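Local atomic coordinates of tonb-dependent siderophore receptor (Acinetobacter baumannii, PDB entry 5FP1), a protein that probably binds iron-chelating siderophores at the outer membrane in the first step of iron uptake, and may bind ferric enterobactin with micromolar affinity. Residues A[165-170]-A[179-184]; A[301-306]-A[317-322]; A[534-539]-A[576-581]; A[85-90]-A[119-124]. One frame throughout, in Å; residues are numbered along the deposited sequence.

Contact 1 (A[165-170]-A[179-184])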
loop_
_atom_site.group_PDB
_atom_site.type_symbol
_atom_site.label_atom_id
_atom_site.label_comp_id
_atom_site.label_asym_id
_atom_site.label_seq_id
_atom_site.Cartn_x
_atom_site.Cartn_y
_atom_site.Cartn_z
ATOM N N THR A 165 -2.908 -22.002 -6.649
ATOM C CA THR A 165 -2.659 -21.907 -5.222
ATOM C C THR A 165 -3.148 -23.177 -4.543
ATOM O O THR A 165 -4.092 -23.811 -5.008
ATOM C CB THR A 165 -3.421 -20.732 -4.590
ATOM O OG1 THR A 165 -4.790 -20.868 -4.898
ATOM C CG2 THR A 165 -2.947 -19.398 -5.134
ATOM N N LEU A 166 -2.494 -23.523 -3.445
ATOM C CA LEU A 166 -2.880 -24.651 -2.597
ATOM C C LEU A 166 -2.726 -24.217 -1.165
ATOM O O LEU A 166 -1.742 -23.573 -0.824
ATOM C CB LEU A 166 -1.981 -25.856 -2.860
ATOM C CG LEU A 166 -2.683 -26.906 -3.709
ATOM C CD1 LEU A 166 -2.087 -26.917 -5.103
ATOM C CD2 LEU A 166 -2.580 -28.275 -3.058
ATOM N N ASP A 167 -3.706 -24.541 -0.326
ATOM C CA ASP A 167 -3.720 -24.114 1.085
ATOM C C ASP A 167 -4.210 -25.320 1.929
ATOM O O ASP A 167 -5.374 -25.685 1.863
ATOM C CB ASP A 167 -4.670 -22.938 1.240
ATOM C CG ASP A 167 -4.700 -22.354 2.659
ATOM O OD1 ASP A 167 -3.926 -22.816 3.520
ATOM O OD2 ASP A 167 -5.519 -21.427 2.918
ATOM N N GLY A 168 -3.318 -25.933 2.683
ATOM C CA GLY A 168 -3.675 -27.105 3.502
ATOM C C GLY A 168 -3.392 -26.861 4.967
ATOM O O GLY A 168 -2.353 -26.305 5.324
ATOM N N ASN A 169 -4.325 -27.277 5.822
ATOM C CA ASN A 169 -4.201 -27.116 7.265
ATOM C C ASN A 169 -4.534 -28.454 7.966
ATOM O O ASN A 169 -5.593 -29.018 7.746
ATOM C CB ASN A 169 -5.175 -26.037 7.720
ATOM C CG ASN A 169 -5.022 -25.679 9.182
ATOM O OD1 ASN A 169 -4.360 -24.714 9.514
ATOM N ND2 ASN A 169 -5.654 -26.449 10.063
ATOM N N LYS A 170 -3.619 -28.941 8.785
ATOM C CA LYS A 170 -3.781 -30.216 9.479
ATOM C C LYS A 170 -3.787 -29.974 10.987
ATOM O O LYS A 170 -2.816 -29.477 11.545
ATOM C CB LYS A 170 -2.646 -31.158 9.100
ATOM C CG LYS A 170 -2.914 -32.625 9.378
ATOM C CD LYS A 170 -1.697 -33.474 9.014
ATOM C CE LYS A 170 -1.802 -34.100 7.625
ATOM N NZ LYS A 170 -2.740 -35.260 7.607
ATOM N N ARG A 179 -0.020 -25.445 8.816
ATOM C CA ARG A 179 -0.678 -24.963 7.612
ATOM C C ARG A 179 0.402 -24.580 6.604
ATOM O O ARG A 179 1.487 -24.171 6.982
ATOM C CB ARG A 179 -1.540 -23.758 7.942
ATOM C CG ARG A 179 -2.356 -23.249 6.783
ATOM C CD ARG A 179 -3.194 -22.067 7.209
ATOM N NE ARG A 179 -4.114 -21.652 6.160
ATOM C CZ ARG A 179 -5.151 -20.849 6.361
ATOM N NH1 ARG A 179 -5.388 -20.347 7.565
ATOM N NH2 ARG A 179 -5.949 -20.543 5.354
ATOM N N VAL A 180 0.124 -24.765 5.325
ATOM C CA VAL A 180 1.020 -24.256 4.295
ATOM C C VAL A 180 0.206 -23.781 3.106
ATOM O O VAL A 180 -0.728 -24.456 2.677
ATOM C CB VAL A 180 2.058 -25.293 3.860
ATOM C CG1 VAL A 180 1.397 -26.488 3.214
ATOM C CG2 VAL A 180 3.055 -24.662 2.891
ATOM N N ALA A 181 0.524 -22.582 2.610
ATOM C CA ALA A 181 -0.029 -22.096 1.342
ATOM C C ALA A 181 1.109 -22.004 0.330
ATOM O O ALA A 181 2.240 -21.692 0.688
ATOM C CB ALA A 181 -0.706 -20.749 1.528
ATOM N N VAL A 182 0.823 -22.344 -0.914
ATOM C CA VAL A 182 1.840 -22.335 -1.955
ATOM C C VAL A 182 1.242 -21.631 -3.161
ATOM O O VAL A 182 0.033 -21.684 -3.379
ATOM C CB VAL A 182 2.296 -23.754 -2.354
ATOM C CG1 VAL A 182 3.536 -23.685 -3.210
ATOM C CG2 VAL A 182 2.614 -24.594 -1.127
ATOM N N LEU A 183 2.098 -20.961 -3.925
ATOM C CA LEU A 183 1.666 -20.119 -5.029
ATOM C C LEU A 183 2.622 -20.300 -6.192
ATOM O O LEU A 183 3.839 -20.265 -6.013
ATOM C CB LEU A 183 1.655 -18.627 -4.629
ATOM C CG LEU A 183 1.491 -17.627 -5.790
ATOM C CD1 LEU A 183 0.068 -17.616 -6.301
ATOM C CD2 LEU A 183 1.934 -16.215 -5.381
ATOM N N GLY A 184 2.028 -20.431 -7.371
ATOM C CA GLY A 184 2.709 -20.268 -8.644
ATOM C C GLY A 184 1.881 -19.379 -9.535
ATOM O O GLY A 184 0.700 -19.616 -9.728
#
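The shortest polar bond here runs from R179 NH2 to D167 OD2, at 2.6 Å and nearly straight. Beside it R179 NE reaches D167 OD1 at 2.9 Å, so the guanidinium grips the carboxylate side-on, one nitrogen to each oxygen. Both oxygens use their syn lone pairs, and the two flat groups lie within 10° of one plane. The geometry is that of a bidentate salt bridge, which should fix the rotation of both ends. R179 reaches D167 with CG anti to its backbone N (chi1 -175°) and a chain extended from CG to NE. The pair is diagonal: D167 itself stands opposite A181, while R179 stands opposite N169, whose OD1 comes to 3.4 Å from R179 CB.

Beneath these side chains is a regular antiparallel ladder. L166 and V182 form one hydrogen-bonded pair, with V182 N to L166 O at 2.8 Å, and G168 and V180 form the next, with V180 N to G168 O at 2.9 Å. T165 with L183, D167 with A181 and N169 with R179 are the non-hydrogen-bonded pairs; T165 CG2 meets L183 CD1 at 3.7 Å.

The face bearing D167, R179 and L183 looks into the barrel: R179 NH1 hydrogen-bonds to V143 O, N169 ND2 to K145 O, and L183 touches E110 and F112 of the plug. L166, V180 and V182 point to the other face. The hairpin 161-171/177-188 is flanked by strand 149-157 on one edge and strand 197-209 on the other.

Contact 2 (A[301-306]-A[317-322]). With PO4 (phosphate ion), chain B.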
loop_
_atom_site.group_PDB
_atom_site.type_symbol
_atom_site.label_atom_id
_atom_site.label_comp_id
_atom_site.label_asym_id
_atom_site.label_seq_id
_atom_site.Cartn_x
_atom_site.Cartn_y
_atom_site.Cartn_z
ATOM N N TRP A 301 13.950 -0.161 -14.970
ATOM C CA TRP A 301 12.717 0.086 -15.711
ATOM C C TRP A 301 12.774 1.434 -16.428
ATOM O O TRP A 301 13.670 2.268 -16.168
ATOM C CB TRP A 301 11.443 -0.059 -14.841
ATOM C CG TRP A 301 11.342 0.918 -13.804
ATOM C CD1 TRP A 301 11.880 0.834 -12.536
ATOM C CD2 TRP A 301 10.703 2.208 -13.883
ATOM N NE1 TRP A 301 11.626 1.993 -11.849
ATOM C CE2 TRP A 301 10.898 2.845 -12.644
ATOM C CE3 TRP A 301 10.004 2.887 -14.889
ATOM C CZ2 TRP A 301 10.403 4.134 -12.374
ATOM C CZ3 TRP A 301 9.507 4.152 -14.617
ATOM C CH2 TRP A 301 9.724 4.769 -13.382
ATOM N N THR A 302 11.828 1.627 -17.340
ATOM C CA THR A 302 11.873 2.747 -18.262
ATOM C C THR A 302 10.895 3.843 -17.931
ATOM O O THR A 302 9.680 3.615 -17.862
ATOM C CB THR A 302 11.599 2.283 -19.708
ATOM O OG1 THR A 302 12.619 1.368 -20.104
ATOM C CG2 THR A 302 11.578 3.466 -20.640
ATOM N N ASN A 303 11.431 5.050 -17.775
ATOM C CA ASN A 303 10.632 6.276 -17.770
ATOM C C ASN A 303 10.454 6.709 -19.248
ATOM O O ASN A 303 11.445 6.918 -19.958
ATOM C CB ASN A 303 11.360 7.328 -16.920
ATOM C CG ASN A 303 10.781 8.749 -17.026
ATOM O OD1 ASN A 303 10.075 9.119 -17.976
ATOM N ND2 ASN A 303 11.165 9.574 -16.069
ATOM N N PRO A 304 9.199 6.801 -19.726
ATOM C CA PRO A 304 8.972 7.126 -21.151
ATOM C C PRO A 304 9.269 8.616 -21.455
ATOM O O PRO A 304 8.448 9.505 -21.208
ATOM C CB PRO A 304 7.494 6.788 -21.342
ATOM C CG PRO A 304 6.892 7.139 -20.010
ATOM C CD PRO A 304 7.923 6.668 -18.999
ATOM N N ASP A 305 10.492 8.845 -21.914
ATOM C CA ASP A 305 11.013 10.118 -22.430
ATOM C C ASP A 305 11.523 11.140 -21.414
ATOM O O ASP A 305 12.249 12.038 -21.791
ATOM C CB ASP A 305 10.068 10.803 -23.412
ATOM C CG ASP A 305 10.840 11.603 -24.463
ATOM O OD1 ASP A 305 11.815 11.024 -25.001
ATOM O OD2 ASP A 305 10.472 12.772 -24.775
ATOM N N ASP A 306 11.153 11.011 -20.143
ATOM C CA ASP A 306 11.741 11.860 -19.093
ATOM C C ASP A 306 11.588 13.338 -19.440
ATOM O O ASP A 306 12.502 14.134 -19.226
ATOM C CB ASP A 306 13.199 11.493 -18.940
ATOM C CG ASP A 306 13.803 11.967 -17.627
ATOM O OD1 ASP A 306 13.076 12.206 -16.662
ATOM O OD2 ASP A 306 15.020 12.053 -17.565
ATOM N N TRP A 317 12.441 8.336 -25.646
ATOM C CA TRP A 317 13.734 7.944 -25.111
ATOM C C TRP A 317 13.553 7.015 -23.909
ATOM O O TRP A 317 12.773 7.323 -23.019
ATOM C CB TRP A 317 14.496 9.173 -24.646
ATOM C CG TRP A 317 15.821 8.904 -24.005
ATOM C CD1 TRP A 317 16.846 8.177 -24.520
ATOM C CD2 TRP A 317 16.281 9.389 -22.734
ATOM N NE1 TRP A 317 17.904 8.154 -23.647
ATOM C CE2 TRP A 317 17.584 8.888 -22.541
ATOM C CE3 TRP A 317 15.730 10.210 -21.756
ATOM C CZ2 TRP A 317 18.344 9.187 -21.411
ATOM C CZ3 TRP A 317 16.494 10.503 -20.623
ATOM C CH2 TRP A 317 17.778 9.989 -20.467
ATOM N N HIS A 318 14.253 5.884 -23.908
ATOM C CA HIS A 318 14.136 4.899 -22.825
ATOM C C HIS A 318 14.994 5.296 -21.602
ATOM O O HIS A 318 15.977 4.630 -21.310
ATOM C CB HIS A 318 14.630 3.513 -23.245
ATOM C CG HIS A 318 13.864 2.859 -24.353
ATOM N ND1 HIS A 318 12.544 2.471 -24.236
ATOM C CD2 HIS A 318 14.271 2.440 -25.580
ATOM C CE1 HIS A 318 12.167 1.859 -25.350
ATOM N NE2 HIS A 318 13.194 1.832 -26.182
ATOM N N ARG A 319 14.584 6.341 -20.870
ATOM C CA ARG A 319 15.259 6.769 -19.649
ATOM C C ARG A 319 15.313 5.622 -18.662
ATOM O O ARG A 319 14.315 4.966 -18.428
ATOM C CB ARG A 319 14.532 7.961 -19.013
ATOM C CG ARG A 319 14.893 8.236 -17.562
ATOM C CD ARG A 319 16.342 8.679 -17.317
ATOM N NE ARG A 319 16.619 8.508 -15.891
ATOM C CZ ARG A 319 16.425 9.414 -14.934
ATOM N NH1 ARG A 319 16.055 10.644 -15.215
ATOM N NH2 ARG A 319 16.651 9.080 -13.681
ATOM N N LEU A 320 16.497 5.365 -18.114
ATOM C CA LEU A 320 16.695 4.242 -17.184
ATOM C C LEU A 320 16.548 4.703 -15.729
ATOM O O LEU A 320 17.123 5.723 -15.341
ATOM C CB LEU A 320 18.089 3.607 -17.378
ATOM C CG LEU A 320 18.421 2.393 -16.494
ATOM C CD1 LEU A 320 19.281 1.394 -17.288
ATOM C CD2 LEU A 320 19.116 2.796 -15.219
ATOM N N ASN A 321 15.772 3.939 -14.973
ATOM C CA ASN A 321 15.645 4.028 -13.525
ATOM C C ASN A 321 16.040 2.670 -12.964
ATOM O O ASN A 321 15.707 1.628 -13.539
ATOM C CB ASN A 321 14.220 4.349 -13.087
ATOM C CG ASN A 321 13.808 5.803 -13.418
ATOM O OD1 ASN A 321 14.601 6.719 -13.342
ATOM N ND2 ASN A 321 12.598 5.981 -13.766
ATOM N N SER A 322 16.797 2.671 -11.877
ATOM C CA SER A 322 17.275 1.437 -11.300
ATOM C C SER A 322 17.517 1.579 -9.811
ATOM O O SER A 322 17.664 2.698 -9.284
ATOM C CB SER A 322 18.572 0.977 -11.962
ATOM O OG SER A 322 19.675 1.738 -11.507
HETATM P P PO4 B . 14.361 13.406 -13.714
HETATM O O1 PO4 B . 14.552 14.061 -15.066
HETATM O O2 PO4 B . 13.829 12.010 -13.954
HETATM O O3 PO4 B . 13.367 14.200 -12.866
HETATM O O4 PO4 B . 15.694 13.328 -12.991
#
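W317 meets D305 through both ends of its backbone. Its N gives a hydrogen bond to D305 OD1 at 2.8 Å, on the anti side of that oxygen, and its O accepts from D305 N at 3.0 Å. The indole presents an edge to D306, CZ3 3.7 Å from D306 OD2, while its NE1 hydrogen-bonds to F379 O and the side chain touches C391 of the disulfide C383-C391. H318 is the centre of an inverse gamma turn, marked by a weak bond from R319 N back to W317 O. Its imidazole receives T302 CG2 at the edge, near its plane.

The two segments belong to the hairpin 284-304/315-341 of the TonB-dependent receptor barrel. Counting strands from the plug, this end of the hairpin is probably extracellular.

R319 pairs with N303 through hydrogen bonds, N303 N to R319 O at 3.0 Å and a weak return, with R319 CG against N303 CB. R319 bends at chi2 (66°), which turns CD back from an extended path. Its NE is taken by L320 O at 2.9 Å, and its NH1 forms a salt bridge with D306 OD2, also at 2.9 Å. The donor comes from above the carboxylate, 45° out of its plane, although the oxygen lies close to the guanidinium plane. The same NH1 bonds weakly to the phosphate, probably a crystallisation ion, held also by H700. L320 pairs with T302, whose OG1 hydrogen-bonds to D263. N321 exchanges backbone hydrogen bonds with W301 and sets its CB over the five-membered ring, 3.9 Å from the centroid, a CH-pi contact.

Contact 3 (A[534-539]-A[576-581])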
loop_
_atom_site.group_PDB
_atom_site.type_symbol
_atom_site.label_atom_id
_atom_site.label_comp_id
_atom_site.label_asym_id
_atom_site.label_seq_id
_atom_site.Cartn_x
_atom_site.Cartn_y
_atom_site.Cartn_z
ATOM N N ASN A 534 -28.087 -7.116 12.319
ATOM C CA ASN A 534 -26.628 -7.154 12.283
ATOM C C ASN A 534 -26.049 -7.760 11.001
ATOM O O ASN A 534 -24.939 -8.275 11.003
ATOM C CB ASN A 534 -26.074 -7.862 13.507
ATOM C CG ASN A 534 -26.383 -7.115 14.791
ATOM O OD1 ASN A 534 -26.056 -5.937 14.944
ATOM N ND2 ASN A 534 -27.036 -7.793 15.712
ATOM N N HIS A 535 -26.796 -7.656 9.912
ATOM C CA HIS A 535 -26.321 -8.135 8.618
ATOM C C HIS A 535 -25.675 -7.031 7.765
ATOM O O HIS A 535 -24.945 -7.337 6.828
ATOM C CB HIS A 535 -27.473 -8.755 7.833
ATOM C CG HIS A 535 -27.783 -10.157 8.236
ATOM N ND1 HIS A 535 -28.970 -10.512 8.845
ATOM C CD2 HIS A 535 -27.061 -11.296 8.123
ATOM C CE1 HIS A 535 -28.964 -11.810 9.089
ATOM N NE2 HIS A 535 -27.815 -12.309 8.667
ATOM N N LEU A 536 -25.975 -5.776 8.079
ATOM C CA LEU A 536 -25.472 -4.627 7.340
ATOM C C LEU A 536 -24.823 -3.663 8.301
ATOM O O LEU A 536 -25.269 -3.533 9.456
ATOM C CB LEU A 536 -26.588 -3.882 6.625
ATOM C CG LEU A 536 -27.029 -4.325 5.247
ATOM C CD1 LEU A 536 -28.151 -3.415 4.776
ATOM C CD2 LEU A 536 -25.880 -4.314 4.259
ATOM N N ASN A 537 -23.755 -3.012 7.836
ATOM C CA ASN A 537 -23.115 -1.952 8.587
ATOM C C ASN A 537 -22.927 -0.745 7.676
ATOM O O ASN A 537 -22.457 -0.857 6.535
ATOM C CB ASN A 537 -21.782 -2.415 9.202
ATOM C CG ASN A 537 -21.038 -1.290 9.923
ATOM O OD1 ASN A 537 -20.195 -0.623 9.332
ATOM N ND2 ASN A 537 -21.355 -1.069 11.197
ATOM N N LEU A 538 -23.327 0.403 8.194
ATOM C CA LEU A 538 -23.154 1.680 7.523
ATOM C C LEU A 538 -22.182 2.515 8.344
ATOM O O LEU A 538 -22.259 2.530 9.586
ATOM C CB LEU A 538 -24.497 2.387 7.452
ATOM C CG LEU A 538 -24.496 3.826 6.967
ATOM C CD1 LEU A 538 -24.167 3.854 5.490
ATOM C CD2 LEU A 538 -25.848 4.475 7.227
ATOM N N THR A 539 -21.267 3.208 7.676
ATOM C CA THR A 539 -20.371 4.146 8.361
ATOM C C THR A 539 -20.379 5.483 7.610
ATOM O O THR A 539 -20.508 5.541 6.380
ATOM C CB THR A 539 -18.896 3.651 8.441
ATOM O OG1 THR A 539 -18.362 3.524 7.112
ATOM C CG2 THR A 539 -18.764 2.307 9.182
ATOM N N GLY A 576 -22.322 -5.734 3.782
ATOM C CA GLY A 576 -22.971 -6.906 4.390
ATOM C C GLY A 576 -24.007 -7.545 3.476
ATOM O O GLY A 576 -23.930 -7.443 2.241
ATOM N N GLU A 577 -24.986 -8.201 4.095
ATOM C CA GLU A 577 -26.053 -8.894 3.375
ATOM C C GLU A 577 -27.355 -8.104 3.431
ATOM O O GLU A 577 -27.907 -7.879 4.506
ATOM C CB GLU A 577 -26.272 -10.283 3.975
ATOM C CG GLU A 577 -25.016 -11.129 4.026
ATOM C CD GLU A 577 -24.124 -10.777 5.196
ATOM O OE1 GLU A 577 -24.648 -10.655 6.331
ATOM O OE2 GLU A 577 -22.904 -10.629 4.987
ATOM N N ILE A 578 -27.813 -7.648 2.271
ATOM C CA ILE A 578 -29.074 -6.946 2.153
ATOM C C ILE A 578 -30.245 -7.944 2.278
ATOM O O ILE A 578 -31.238 -7.642 2.920
ATOM C CB ILE A 578 -29.174 -6.214 0.814
ATOM C CG1 ILE A 578 -27.985 -5.256 0.637
ATOM C CG2 ILE A 578 -30.464 -5.419 0.744
ATOM C CD1 ILE A 578 -27.809 -4.796 -0.790
ATOM N N THR A 579 -30.113 -9.115 1.656
ATOM C CA THR A 579 -31.019 -10.239 1.886
ATOM C C THR A 579 -30.162 -11.476 1.960
ATOM O O THR A 579 -28.928 -11.393 1.888
ATOM C CB THR A 579 -32.037 -10.435 0.742
ATOM O OG1 THR A 579 -31.365 -10.835 -0.463
ATOM C CG2 THR A 579 -32.805 -9.172 0.480
ATOM N N ASP A 580 -30.787 -12.640 2.061
ATOM C CA ASP A 580 -29.996 -13.851 2.176
ATOM C C ASP A 580 -29.500 -14.289 0.802
ATOM O O ASP A 580 -28.777 -15.267 0.697
ATOM C CB ASP A 580 -30.754 -14.976 2.895
ATOM C CG ASP A 580 -31.954 -15.483 2.116
ATOM O OD1 ASP A 580 -32.313 -14.897 1.066
ATOM O OD2 ASP A 580 -32.547 -16.483 2.571
ATOM N N LYS A 581 -29.863 -13.544 -0.236
ATOM C CA LYS A 581 -29.320 -13.769 -1.584
ATOM C C LYS A 581 -28.442 -12.617 -2.137
ATOM O O LYS A 581 -27.748 -12.788 -3.145
ATOM C CB LYS A 581 -30.471 -13.981 -2.559
ATOM C CG LYS A 581 -31.339 -15.171 -2.177
ATOM C CD LYS A 581 -32.379 -15.471 -3.228
ATOM C CE LYS A 581 -33.181 -16.693 -2.809
ATOM N NZ LYS A 581 -34.386 -16.848 -3.659
#
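Torsions of E577 bring its carboxylate to H535: CG starts beside the backbone N (chi1 -55°), and the chain then folds at chi2 (80°), which carries CD back toward the other segment. The setting is the start of barrel strand 536-555, where H535 and L536 both face F531 in a classic beta bulge, against the chain leaving strand 558-575. Counting strands from the plug, these turns are probably periplasmic, consistent with the N-terminal S22 and K24 lying close by.

H535 holds CG beside its own N, and its ring takes OE1 at the edge: E577 OE1 lies 3.1 Å from H535 CD2. Ring and carboxylate stand 87° apart. One backbone bond closes the contact, from E577 N to H535 O at 2.9 Å, with the donor above the carbonyl plane. The same oxygen takes a CA-H contact from G576 CA at 3.2 Å. G576, where the chain turns a corner, has a positive phi; a side chain at this position would run into H535 O, and the absence of CB lets the corner approach so closely.

Polar ends are held from outside: H535 ND1 hydrogen-bonds to L532 O, and E577 OE2 to S22 OG near the N terminus of the model. The charge of H535 cannot be seen, but a nearby carboxylate would tend to stabilise a protonated ring. On the apolar side L536 and I578 both touch I584. L536 CD2 lies 3.8 Å from G576 C and 4.3 Å from I578 CG1.

Contact 4 (A[85-90]-A[119-124]); sequences PFIRGY and VTKGSA
R88 lays its guanidinium over the peptide that joins K121 to G122, and this is the closer part of the contact. K121 C sits 3.8 Å from the guanidinium plane, above its centre, and G122 N lies over the same face nearer the rim. At one end R88 NH1 comes to 3.5 Å from G122 CA; further back R88 NE is 3.7 Å from K121 CB. An extended chain from CG to NE gives R88 the length to do this, and it leaves the backbone at the second position of a type I' turn from I87 to Y90.

The I87 side is looser. I87 CG2 meets K121 CG at 4.0 Å, and I87 CD1 meets V119 CG1 at 4.1 Å, both plain van der Waals approaches. No hydrogen bond crosses between the segments, and the axes of strands 85-87 and 119-121 pass no nearer than 9.1 Å. They pack as elements of separate sheets, yet every touching residue is buried, so neither part faces solvent.

The charge of R88 is matched elsewhere: E571 and E524 make salt bridges to NH2, T545 OG1 accepts from NH1, and F543 adds a cation-pi contact. E571 also touches K121, which may offset the like charges; K121 NZ hydrogen-bonds to S45 OG. Strand 114-121 lies between strands 43-47 and 135-141 in the plug's mixed sheet, strand 85-87 belongs to a small antiparallel sheet, and the guanidinium of R88 also meets residues of barrel strands 518-531, 536-555 and 558-575.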
loop_
_atom_site.group_PDB
_atom_site.type_symbol
_atom_site.label_atom_id
_atom_site.label_comp_id
_atom_site.label_asym_id
_atom_site.label_seq_id
_atom_site.Cartn_x
_atom_site.Cartn_y
_atom_site.Cartn_z
ATOM N N PRO A 85 0.766 3.403 -1.552
ATOM C CA PRO A 85 -0.622 3.849 -1.383
ATOM C C PRO A 85 -0.706 5.190 -0.675
ATOM O O PRO A 85 -0.063 5.390 0.360
ATOM C CB PRO A 85 -1.244 2.773 -0.512
ATOM C CG PRO A 85 -0.217 1.673 -0.410
ATOM C CD PRO A 85 1.108 2.322 -0.630
ATOM N N PHE A 86 -1.544 6.075 -1.209
ATOM C CA PHE A 86 -1.895 7.319 -0.554
ATOM C C PHE A 86 -3.269 7.186 0.116
ATOM O O PHE A 86 -4.219 6.688 -0.505
ATOM C CB PHE A 86 -1.893 8.453 -1.592
ATOM C CG PHE A 86 -0.534 8.919 -1.947
ATOM C CD1 PHE A 86 0.304 8.135 -2.741
ATOM C CD2 PHE A 86 -0.054 10.122 -1.462
ATOM C CE1 PHE A 86 1.585 8.564 -3.061
ATOM C CE2 PHE A 86 1.220 10.565 -1.796
ATOM C CZ PHE A 86 2.039 9.787 -2.593
ATOM N N ILE A 87 -3.345 7.590 1.378
ATOM C CA ILE A 87 -4.564 7.526 2.153
ATOM C C ILE A 87 -4.881 8.936 2.632
ATOM O O ILE A 87 -4.037 9.621 3.256
ATOM C CB ILE A 87 -4.442 6.574 3.347
ATOM C CG1 ILE A 87 -3.986 5.187 2.880
ATOM C CG2 ILE A 87 -5.768 6.432 4.062
ATOM C CD1 ILE A 87 -3.665 4.266 4.044
ATOM N N ARG A 88 -6.079 9.384 2.291
ATOM C CA ARG A 88 -6.505 10.768 2.540
ATOM C C ARG A 88 -5.451 11.801 2.126
ATOM O O ARG A 88 -5.256 12.813 2.804
ATOM C CB ARG A 88 -6.887 10.949 4.012
ATOM C CG ARG A 88 -8.128 10.174 4.437
ATOM C CD ARG A 88 -8.511 10.512 5.887
ATOM N NE ARG A 88 -9.728 9.810 6.301
ATOM C CZ ARG A 88 -10.273 9.886 7.511
ATOM N NH1 ARG A 88 -9.718 10.618 8.457
ATOM N NH2 ARG A 88 -11.354 9.191 7.781
ATOM N N GLY A 89 -4.785 11.571 0.994
ATOM C CA GLY A 89 -3.820 12.531 0.487
ATOM C C GLY A 89 -2.376 12.361 0.931
ATOM O O GLY A 89 -1.493 13.124 0.499
ATOM N N TYR A 90 -2.122 11.401 1.824
ATOM C CA TYR A 90 -0.799 11.264 2.434
ATOM C C TYR A 90 -0.211 9.871 2.222
ATOM O O TYR A 90 -0.888 8.846 2.409
ATOM C CB TYR A 90 -0.839 11.632 3.931
ATOM C CG TYR A 90 -1.259 13.095 4.135
ATOM C CD1 TYR A 90 -0.367 14.128 3.896
ATOM C CD2 TYR A 90 -2.559 13.431 4.487
ATOM C CE1 TYR A 90 -0.746 15.459 4.015
ATOM C CE2 TYR A 90 -2.948 14.758 4.609
ATOM C CZ TYR A 90 -2.035 15.767 4.402
ATOM O OH TYR A 90 -2.413 17.101 4.482
ATOM N N VAL A 119 -7.555 -1.255 6.390
ATOM C CA VAL A 119 -7.104 0.105 6.086
ATOM C C VAL A 119 -7.578 1.074 7.165
ATOM O O VAL A 119 -8.786 1.361 7.285
ATOM C CB VAL A 119 -7.624 0.559 4.731
ATOM C CG1 VAL A 119 -7.047 1.910 4.351
ATOM C CG2 VAL A 119 -7.286 -0.476 3.647
ATOM N N THR A 120 -6.632 1.593 7.935
ATOM C CA THR A 120 -6.924 2.614 8.908
ATOM C C THR A 120 -6.878 3.918 8.161
ATOM O O THR A 120 -5.901 4.208 7.452
ATOM C CB THR A 120 -5.914 2.604 10.065
ATOM O OG1 THR A 120 -6.046 1.370 10.775
ATOM C CG2 THR A 120 -6.167 3.753 11.012
ATOM N N LYS A 121 -7.924 4.722 8.299
ATOM C CA LYS A 121 -7.948 6.027 7.662
ATOM C C LYS A 121 -7.957 7.109 8.734
ATOM O O LYS A 121 -8.753 7.057 9.684
ATOM C CB LYS A 121 -9.166 6.144 6.727
ATOM C CG LYS A 121 -9.198 5.115 5.610
ATOM C CD LYS A 121 -10.416 5.321 4.710
ATOM C CE LYS A 121 -11.055 4.013 4.288
ATOM N NZ LYS A 121 -12.384 4.200 3.613
ATOM N N GLY A 122 -7.054 8.079 8.590
ATOM C CA GLY A 122 -6.792 9.052 9.630
ATOM C C GLY A 122 -5.468 8.828 10.347
ATOM O O GLY A 122 -4.959 7.708 10.433
ATOM N N SER A 123 -4.944 9.905 10.902
ATOM C CA SER A 123 -3.681 9.912 11.628
ATOM C C SER A 123 -3.655 8.859 12.698
ATOM O O SER A 123 -4.601 8.722 13.478
ATOM C CB SER A 123 -3.456 11.298 12.226
ATOM O OG SER A 123 -3.461 12.277 11.194
ATOM N N ALA A 124 -2.588 8.063 12.730
ATOM C CA ALA A 124 -2.582 6.923 13.636
ATOM C C ALA A 124 -1.269 6.553 14.292
ATOM O O ALA A 124 -1.017 5.367 14.539
ATOM C CB ALA A 124 -3.150 5.722 12.887
#

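In the fold
From the N terminus, contact 4 comes first and closes a loop of 28 residues within the plug. Contact 1 follows at the second and third strands of the barrel, closing the short turn between strands 161-171 and 177-188. Contact 2 closes the end of hairpin 284-304/315-341, and contact 3 comes last, bringing the start of strand 536-555 to the turn after strand 558-575, with 36 residues, mostly strand, between them. The four are in series: none nests or crosses. Contacts 2 and 3 lie on opposite sides of the chain's centre, their centres about 48 Å apart. Contact 4 approaches contact 3 to about 7 Å between nearest atoms, where the plug meets barrel strands 536-555 and 558-575.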